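Local coordinates for 2,3-dihydroxybenzoate-AMP ligase (Bacillus subtilis, PDB 1MDB), which belongs to the ANL superfamily of AMP-binding enzymes, with a large AMP-binding domain and a smaller C-terminal domain, and holds AMP and 2,3-dihydroxybenzoic acid, at residues A459-P464 against L525-S530. Sequence-based numbering, arbitrary orientation.
Sequences AMVSMP and LREAIS
Arg-526 lies against Val-461 and Ser-462 where helix 522-534 packs on the three-stranded sheet of the small C-terminal domain of this ANL-family enzyme; the axes of segments 459-464 and 525-530 lie 35° apart. From its CB the arginine chain sends CG to Val-461 CB at 3.9 Å, close to Ser-462 O as well. CD then passes Ser-462 OG at 3.6 Å, a contact without a hydrogen bond. The chain bends at chi3 (-71°), leading NE away from Ser-462, and the guanidinium is turned so that NH1 reaches a water that accepts from both Arg-526 NH1 and Ser-462 N; the same NH1 also forms a salt bridge with Asp-431, so this nitrogen has two partners. The other contacts are mostly apolar. Leu-525 reaches Ala-459 with CD1, 3.5 Å from the alanine CB and tighter than usual for two carbons, while its CB meets Val-461 CG1 and the two side chains cross nearly at right angles. One helical turn on, Ile-529 packs on the strand with both branches: CG1 lies 3.7 Å from Met-463 CB, and CG2 lies 3.7 Å from Ser-462 O. Pro-464 CG rests near Ser-530 OG at the edge. No direct hydrogen bond joins residues 459-464 to 525-530; a second water donates both to Ser-462 O, at 2.9 Å, and to Arg-526 O, at 2.8 Å.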
# COMPACT_ATOMS: atom_id res chain seq x y z
N ALA A 459 20.22 -1.33 1.71
CA ALA A 459 19.46 -2.22 0.84
C ALA A 459 20.48 -3.09 0.11
O ALA A 459 21.31 -2.59 -0.66
CB ALA A 459 18.64 -1.43 -0.15
N MET A 460 20.43 -4.39 0.36
CA MET A 460 21.36 -5.33 -0.25
C MET A 460 20.72 -6.11 -1.38
O MET A 460 19.67 -6.73 -1.21
CB MET A 460 21.87 -6.29 0.82
CG MET A 460 22.77 -7.41 0.32
SD MET A 460 23.30 -8.41 1.73
CE MET A 460 24.72 -9.23 1.06
N VAL A 461 21.37 -6.08 -2.54
CA VAL A 461 20.85 -6.78 -3.71
C VAL A 461 21.90 -7.64 -4.40
O VAL A 461 23.11 -7.53 -4.15
CB VAL A 461 20.26 -5.77 -4.73
CG1 VAL A 461 19.19 -4.90 -4.06
CG2 VAL A 461 21.35 -4.90 -5.31
N SER A 462 21.43 -8.52 -5.28
CA SER A 462 22.34 -9.37 -6.02
C SER A 462 22.94 -8.57 -7.17
O SER A 462 22.38 -7.55 -7.59
CB SER A 462 21.59 -10.56 -6.59
OG SER A 462 20.67 -10.12 -7.57
N MET A 463 24.09 -9.03 -7.66
CA MET A 463 24.75 -8.42 -8.80
C MET A 463 25.37 -9.58 -9.56
O MET A 463 25.78 -10.58 -8.96
CB MET A 463 25.83 -7.42 -8.38
CG MET A 463 27.10 -8.02 -7.78
SD MET A 463 28.33 -6.74 -7.39
CE MET A 463 29.77 -7.73 -6.96
N PRO A 464 25.44 -9.48 -10.89
CA PRO A 464 26.01 -10.52 -11.76
C PRO A 464 27.48 -10.87 -11.51
O PRO A 464 28.28 -10.01 -11.14
CB PRO A 464 25.80 -9.94 -13.17
CG PRO A 464 24.60 -9.03 -13.00
CD PRO A 464 24.91 -8.36 -11.69
N LEU A 525 17.61 -1.07 -7.95
CA LEU A 525 18.96 -1.18 -7.41
C LEU A 525 19.74 -2.26 -8.15
O LEU A 525 20.94 -2.11 -8.39
CB LEU A 525 18.91 -1.50 -5.91
CG LEU A 525 18.52 -0.32 -5.03
CD1 LEU A 525 18.43 -0.76 -3.56
CD2 LEU A 525 19.56 0.79 -5.19
N ARG A 526 19.07 -3.34 -8.51
CA ARG A 526 19.75 -4.39 -9.26
C ARG A 526 20.21 -3.85 -10.62
O ARG A 526 21.33 -4.10 -11.06
CB ARG A 526 18.83 -5.60 -9.45
CG ARG A 526 18.75 -6.50 -8.22
CD ARG A 526 18.09 -7.83 -8.56
NE ARG A 526 16.66 -7.70 -8.83
CZ ARG A 526 15.72 -7.61 -7.88
NH1 ARG A 526 16.06 -7.62 -6.60
NH2 ARG A 526 14.45 -7.52 -8.23
N GLU A 527 19.33 -3.09 -11.27
CA GLU A 527 19.64 -2.50 -12.57
C GLU A 527 20.82 -1.55 -12.47
O GLU A 527 21.69 -1.54 -13.32
CB GLU A 527 18.42 -1.72 -13.10
CG GLU A 527 17.27 -2.59 -13.57
CD GLU A 527 16.06 -1.77 -14.02
OE1 GLU A 527 16.26 -0.70 -14.64
OE2 GLU A 527 14.91 -2.21 -13.77
N ALA A 528 20.83 -0.75 -11.41
CA ALA A 528 21.89 0.22 -11.20
C ALA A 528 23.25 -0.44 -10.96
O ALA A 528 24.26 0.03 -11.48
CB ALA A 528 21.54 1.15 -10.03
N ILE A 529 23.29 -1.52 -10.19
CA ILE A 529 24.58 -2.18 -9.97
C ILE A 529 24.96 -2.94 -11.24
O ILE A 529 26.13 -2.99 -11.62
CB ILE A 529 24.56 -3.15 -8.74
CG1 ILE A 529 25.95 -3.76 -8.52
CG2 ILE A 529 23.56 -4.28 -8.95
CD1 ILE A 529 27.01 -2.76 -8.15
N SER A 530 23.97 -3.52 -11.89
CA SER A 530 24.22 -4.28 -13.11
C SER A 530 24.78 -3.37 -14.19
O SER A 530 25.66 -3.78 -14.96
CB SER A 530 22.92 -4.93 -13.59
OG SER A 530 23.17 -5.85 -14.64
O HOH W 1 18.44 -8.66 -5.13
O HOH W 2 22.05 -6.73 -10.31